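Local structure of lovastatin nonaketide synthase mokA (Monascus pilosus, 6AD3) at residues A459-T464 and T483-S488; A333-L338 and F433-D438. The protein catalyses, as the complete synthase, the iterative nine-step formation of the polyketide that leads to lovastatin, this chain being its C-terminal condensation domain. The protein carries 1 engineered substitution. All blocks are in the same frame, centred on the assembly; numbering follows the deposited sequence.

Contact 1. Residues A459-T464 and T483-S488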
loop_
_atom_site.group_PDB
_atom_site.type_symbol
_atom_site.label_atom_id
_atom_site.label_comp_id
_atom_site.label_asym_id
_atom_site.label_seq_id
_atom_site.Cartn_x
_atom_site.Cartn_y
_atom_site.Cartn_z
ATOM N N ALA A 459 9.345 7.285 2.095
ATOM C CA ALA A 459 7.941 6.954 1.934
ATOM C C ALA A 459 7.242 6.934 3.266
ATOM O O ALA A 459 7.670 6.266 4.201
ATOM C CB ALA A 459 7.798 5.588 1.262
ATOM N N THR A 460 6.171 7.692 3.368
ATOM C CA THR A 460 5.313 7.627 4.557
ATOM C C THR A 460 3.860 7.392 4.092
ATOM O O THR A 460 3.120 8.323 3.791
ATOM C CB THR A 460 5.426 8.920 5.407
ATOM O OG1 THR A 460 6.811 9.198 5.673
ATOM C CG2 THR A 460 4.675 8.788 6.678
ATOM N N ARG A 461 3.480 6.132 4.041
ATOM C CA ARG A 461 2.128 5.740 3.699
ATOM C C ARG A 461 1.215 5.874 4.919
ATOM O O ARG A 461 1.694 5.903 6.064
ATOM C CB ARG A 461 2.136 4.282 3.240
ATOM C CG ARG A 461 2.897 4.065 1.960
ATOM C CD ARG A 461 2.897 2.601 1.545
ATOM N NE ARG A 461 1.568 2.163 1.185
ATOM C CZ ARG A 461 1.271 0.920 0.813
ATOM N NH1 ARG A 461 2.214 0.001 0.739
ATOM N NH2 ARG A 461 0.022 0.599 0.551
ATOM N N GLU A 462 -0.085 5.924 4.673
ATOM C CA GLU A 462 -1.079 5.995 5.721
ATOM C C GLU A 462 -0.859 4.917 6.746
ATOM O O GLU A 462 -0.425 3.825 6.414
ATOM C CB GLU A 462 -2.497 5.840 5.146
ATOM C CG GLU A 462 -2.732 4.491 4.456
ATOM C CD GLU A 462 -4.162 4.261 4.026
ATOM O OE1 GLU A 462 -5.008 5.142 4.277
ATOM O OE2 GLU A 462 -4.416 3.250 3.332
ATOM N N ARG A 463 -1.298 5.191 7.973
ATOM C CA ARG A 463 -1.386 4.147 8.993
ATOM C C ARG A 463 -2.474 3.167 8.615
ATOM O O ARG A 463 -3.381 3.500 7.846
ATOM C CB ARG A 463 -1.711 4.743 10.363
ATOM C CG ARG A 463 -0.615 5.643 10.899
ATOM C CD ARG A 463 -0.922 6.086 12.330
ATOM N NE ARG A 463 0.021 7.094 12.804
ATOM C CZ ARG A 463 -0.117 7.763 13.954
ATOM N NH1 ARG A 463 -1.109 7.474 14.807
ATOM N NH2 ARG A 463 0.811 8.631 14.318
ATOM N N THR A 464 -2.304 1.937 9.099
ATOM C CA THR A 464 -3.265 0.870 8.906
ATOM C C THR A 464 -3.397 0.123 10.234
ATOM O O THR A 464 -2.577 0.315 11.130
ATOM C CB THR A 464 -2.827 -0.106 7.792
ATOM O OG1 THR A 464 -1.736 -0.893 8.246
ATOM C CG2 THR A 464 -2.416 0.615 6.562
ATOM N N THR A 483 10.753 -3.119 4.355
ATOM C CA THR A 483 10.249 -2.279 5.424
ATOM C C THR A 483 9.299 -3.130 6.262
ATOM O O THR A 483 8.334 -3.707 5.722
ATOM C CB THR A 483 9.450 -1.068 4.888
ATOM O OG1 THR A 483 10.285 -0.317 4.005
ATOM C CG2 THR A 483 8.970 -0.170 6.010
ATOM N N VAL A 484 9.567 -3.203 7.569
ATOM C CA VAL A 484 8.665 -3.865 8.522
ATOM C C VAL A 484 8.055 -2.824 9.482
ATOM O O VAL A 484 8.788 -1.970 10.082
ATOM C CB VAL A 484 9.427 -4.926 9.356
ATOM C CG1 VAL A 484 8.551 -5.444 10.475
ATOM C CG2 VAL A 484 9.860 -6.059 8.449
ATOM N N LYS A 485 6.734 -2.874 9.597
ATOM C CA LYS A 485 5.963 -1.996 10.475
ATOM C C LYS A 485 5.216 -2.854 11.469
ATOM O O LYS A 485 4.543 -3.806 11.078
ATOM C CB LYS A 485 4.953 -1.173 9.670
ATOM C CG LYS A 485 5.581 -0.304 8.557
ATOM C CD LYS A 485 4.504 0.432 7.737
ATOM C CE LYS A 485 5.098 1.431 6.742
ATOM N NZ LYS A 485 4.053 1.966 5.815
ATOM N N LEU A 486 5.310 -2.484 12.746
ATOM C CA LEU A 486 4.583 -3.151 13.839
ATOM C C LEU A 486 3.734 -2.139 14.617
ATOM O O LEU A 486 4.115 -0.962 14.765
ATOM C CB LEU A 486 5.564 -3.836 14.782
ATOM C CG LEU A 486 6.548 -4.806 14.159
ATOM C CD1 LEU A 486 7.509 -5.340 15.229
ATOM C CD2 LEU A 486 5.774 -5.970 13.508
ATOM N N GLN A 487 2.546 -2.565 15.048
ATOM C CA GLN A 487 1.682 -1.687 15.823
ATOM C C GLN A 487 2.357 -1.366 17.170
ATOM O O GLN A 487 2.722 -2.287 17.914
ATOM C CB GLN A 487 0.332 -2.362 16.098
ATOM C CG GLN A 487 -0.566 -2.516 14.901
ATOM C CD GLN A 487 -1.106 -1.189 14.367
ATOM O OE1 GLN A 487 -1.155 -0.968 13.134
ATOM N NE2 GLN A 487 -1.523 -0.313 15.273
ATOM N N SER A 488 2.453 -0.081 17.500
ATOM C CA SER A 488 3.003 0.366 18.806
ATOM C C SER A 488 2.072 -0.075 19.944
ATOM O O SER A 488 2.502 -0.216 21.082
ATOM C CB SER A 488 3.181 1.894 18.801
ATOM O OG SER A 488 1.919 2.534 18.746
HETATM O O HOH W 1 5.408 4.062 4.546
HETATM O O HOH W 2 3.828 4.887 7.446
HETATM O O HOH W 3 1.592 2.333 7.370
#
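K485 reaches from its strand toward R461 across the join between the two lobes of the condensation domain, a V-shaped pair of chloramphenicol acetyltransferase-like halves. Segment 459-464 takes in the end of strand 453-460, of the N-terminal lobe's sheet, and the loop after it, whereas 483-487 is strand in the C-terminal lobe's sheet, so the contact illustrates how one side chain and a few waters can bridge separately built sheets. Its direct part is small: K485 NZ lies 4.0 Å from R461 CB. With CG anti to its own carbonyl carbon (chi1 -58°) and the rest of the chain extended, the lysine spans the gap at nearly full length. Its ammonium forms a salt bridge with E471 of the neighbouring strand. R461, by contrast, bends at chi3 (67°) and sends its guanidinium to D438. The two basic ends probably coexist because these acids offset their charge. On the protein-packed side T464 touches V469 and Q301. On the looser, watery side, K485 NZ faces the backbone of 459-464 through three waters. The first accepts from K485 NZ and from R461 N, and gives a weak bond to A459 O. The second donates to R461 O but is only weakly held by the lysine. The third lies 2.9 Å from K485 NZ and donates to E462 O at 2.7 Å.

Contact 2. Residues A333-L338 and F433-D438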
loop_
_atom_site.group_PDB
_atom_site.type_symbol
_atom_site.label_atom_id
_atom_site.label_comp_id
_atom_site.label_asym_id
_atom_site.label_seq_id
_atom_site.Cartn_x
_atom_site.Cartn_y
_atom_site.Cartn_z
ATOM N N ALA A 333 6.182 -16.754 1.130
ATOM C CA ALA A 333 6.281 -18.011 1.816
ATOM C C ALA A 333 7.172 -17.924 3.047
ATOM O O ALA A 333 6.840 -18.473 4.074
ATOM C CB ALA A 333 6.767 -19.125 0.855
ATOM N N ALA A 334 8.310 -17.240 2.928
ATOM C CA ALA A 334 9.220 -17.091 4.010
ATOM C C ALA A 334 8.613 -16.209 5.132
ATOM O O ALA A 334 8.796 -16.470 6.322
ATOM C CB ALA A 334 10.534 -16.519 3.492
ATOM N N TYR A 335 7.851 -15.200 4.741
ATOM C CA TYR A 335 7.154 -14.339 5.692
ATOM C C TYR A 335 6.142 -15.152 6.484
ATOM O O TYR A 335 6.085 -15.056 7.718
ATOM C CB TYR A 335 6.475 -13.206 4.932
ATOM C CG TYR A 335 5.640 -12.264 5.746
ATOM C CD1 TYR A 335 6.202 -11.508 6.735
ATOM C CD2 TYR A 335 4.406 -11.876 5.276
ATOM C CE1 TYR A 335 5.473 -10.492 7.353
ATOM C CE2 TYR A 335 3.677 -10.864 5.885
ATOM C CZ TYR A 335 4.208 -10.202 6.937
ATOM O OH TYR A 335 3.476 -9.172 7.537
ATOM N N HIS A 336 5.366 -15.981 5.781
ATOM C CA HIS A 336 4.420 -16.855 6.438
ATOM C C HIS A 336 5.116 -17.770 7.436
ATOM O O HIS A 336 4.650 -17.926 8.575
ATOM C CB HIS A 336 3.660 -17.692 5.414
ATOM C CG HIS A 336 2.904 -18.820 6.021
ATOM N ND1 HIS A 336 3.392 -20.113 6.038
ATOM C CD2 HIS A 336 1.805 -18.820 6.808
ATOM C CE1 HIS A 336 2.595 -20.870 6.769
ATOM N NE2 HIS A 336 1.625 -20.112 7.254
ATOM N N VAL A 337 6.232 -18.394 7.016
ATOM C CA VAL A 337 6.956 -19.299 7.924
ATOM C C VAL A 337 7.456 -18.600 9.186
ATOM O O VAL A 337 7.272 -19.094 10.282
ATOM C CB VAL A 337 8.144 -19.960 7.222
ATOM C CG1 VAL A 337 9.002 -20.727 8.216
ATOM C CG2 VAL A 337 7.637 -20.867 6.100
ATOM N N LEU A 338 7.951 -17.369 9.056
ATOM C CA LEU A 338 8.424 -16.653 10.196
ATOM C C LEU A 338 7.269 -16.279 11.130
ATOM O O LEU A 338 7.375 -16.390 12.354
ATOM C CB LEU A 338 9.187 -15.410 9.746
ATOM C CG LEU A 338 9.750 -14.574 10.880
ATOM C CD1 LEU A 338 10.609 -15.410 11.824
ATOM C CD2 LEU A 338 10.554 -13.420 10.309
ATOM N N PHE A 433 -7.793 -10.344 8.937
ATOM C CA PHE A 433 -6.362 -10.624 8.908
ATOM C C PHE A 433 -5.608 -9.522 9.613
ATOM O O PHE A 433 -6.033 -8.365 9.564
ATOM C CB PHE A 433 -5.843 -10.790 7.461
ATOM C CG PHE A 433 -6.231 -9.669 6.520
ATOM C CD1 PHE A 433 -7.504 -9.625 5.949
ATOM C CD2 PHE A 433 -5.339 -8.628 6.217
ATOM C CE1 PHE A 433 -7.869 -8.596 5.098
ATOM C CE2 PHE A 433 -5.720 -7.598 5.389
ATOM C CZ PHE A 433 -6.984 -7.574 4.823
ATOM N N GLN A 434 -4.468 -9.879 10.227
ATOM C CA GLN A 434 -3.717 -8.928 11.058
ATOM C C GLN A 434 -2.280 -8.759 10.561
ATOM O O GLN A 434 -1.526 -7.981 11.114
ATOM C CB GLN A 434 -3.696 -9.372 12.524
ATOM C CG GLN A 434 -5.090 -9.409 13.150
ATOM C CD GLN A 434 -5.922 -10.623 12.767
ATOM O OE1 GLN A 434 -5.461 -11.777 12.796
ATOM N NE2 GLN A 434 -7.170 -10.370 12.409
ATOM N N ALA A 435 -1.954 -9.453 9.490
ATOM C CA ALA A 435 -0.678 -9.327 8.811
ATOM C C ALA A 435 -0.910 -8.971 7.340
ATOM O O ALA A 435 -1.799 -9.531 6.680
ATOM C CB ALA A 435 0.069 -10.652 8.877
ATOM N N VAL A 436 -0.028 -8.133 6.799
ATOM C CA VAL A 436 -0.065 -7.770 5.380
ATOM C C VAL A 436 1.319 -7.954 4.771
ATOM O O VAL A 436 2.331 -7.676 5.419
ATOM C CB VAL A 436 -0.542 -6.308 5.196
ATOM C CG1 VAL A 436 -0.263 -5.772 3.786
ATOM C CG2 VAL A 436 -2.025 -6.183 5.520
ATOM N N PHE A 437 1.319 -8.309 3.482
ATOM C CA PHE A 437 2.494 -8.429 2.658
ATOM C C PHE A 437 2.275 -7.624 1.377
ATOM O O PHE A 437 1.311 -7.855 0.627
ATOM C CB PHE A 437 2.752 -9.896 2.299
ATOM C CG PHE A 437 3.983 -10.105 1.412
ATOM C CD1 PHE A 437 5.245 -9.898 1.919
ATOM C CD2 PHE A 437 3.868 -10.456 0.080
ATOM C CE1 PHE A 437 6.377 -10.065 1.131
ATOM C CE2 PHE A 437 5.006 -10.719 -0.686
ATOM C CZ PHE A 437 6.250 -10.502 -0.171
ATOM N N ASP A 438 3.172 -6.694 1.104
ATOM C CA ASP A 438 3.037 -5.809 -0.063
ATOM C C ASP A 438 4.349 -5.766 -0.809
ATOM O O ASP A 438 5.345 -5.214 -0.313
ATOM C CB ASP A 438 2.623 -4.405 0.395
ATOM C CG ASP A 438 2.408 -3.418 -0.773
ATOM O OD1 ASP A 438 2.874 -3.707 -1.871
ATOM O OD2 ASP A 438 1.648 -2.431 -0.576
#
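The phenol ring of Y335 and the phenyl ring of F437 meet obliquely, with centroids 5.8 Å apart and planes at 37°. The two side chains pass each other running opposite ways, and the closest touch is made by an aliphatic carbon: Y335 CE2 lies 3.8 Å from F437 CB. Y335 CD2 also meets the other ring, 4.0 Å from F437 CD1. V468 and L470 of the adjoining strand and F499 of helix 495-512 also touch the Y335 side chain. A third ring, that of F433, has V436 CG2 in its plane at the edge, on the side of the strand turned from the helix.

The tyrosine shows how a largely apolar interface can accommodate one polar group. Its CG is anti to the backbone N (chi1 177°), which directs the ring off the helix toward the strand and brings the hydroxyl to the main chain. There Y335 OH donates a weak hydrogen bond to V436 O, at 2.8 Å, giving the buried hydroxyl a partner. The methyl of A435 also borders the hydroxyl, with A435 CB 3.9 Å from Y335 OH. A435 and F437 point toward the helix while V436 points away, the usual alternation of a strand. Backbone bonds tie 435-438 to G351 along one border and to V468 and L470 along the other.

Helix and strand run nearly antiparallel, at 160°, and the axes of helix segment 333-338 and strand segment 435-438 come within 10.2 Å. This is the layered alpha/beta packing of a chloramphenicol acetyltransferase-like lobe: helix 327-343 lies on the mixed sheet in which strand 435-440 is an interior member.

In the fold
The centres of contacts 1 and 2 lie 15 Å apart, and both reach the six-stranded mixed sheet of the C-terminal lobe. Strand 468-473 separates strand 435-440 of contact 2 from strand 481-487 of contact 1. Along the chain they come in series: both segments of contact 2 precede those of contact 1. After strand 435-440 the chain crosses to give the other lobe's sheet its edge strand 453-460, and comes back at 468-473, between the segments of contact 1. A salt bridge joins the contacts directly, R461 NH1 to D438 OD2 at 2.8 Å. It thus ties the loop just after the crossover strand to the sheet on which helix 327-343 packs.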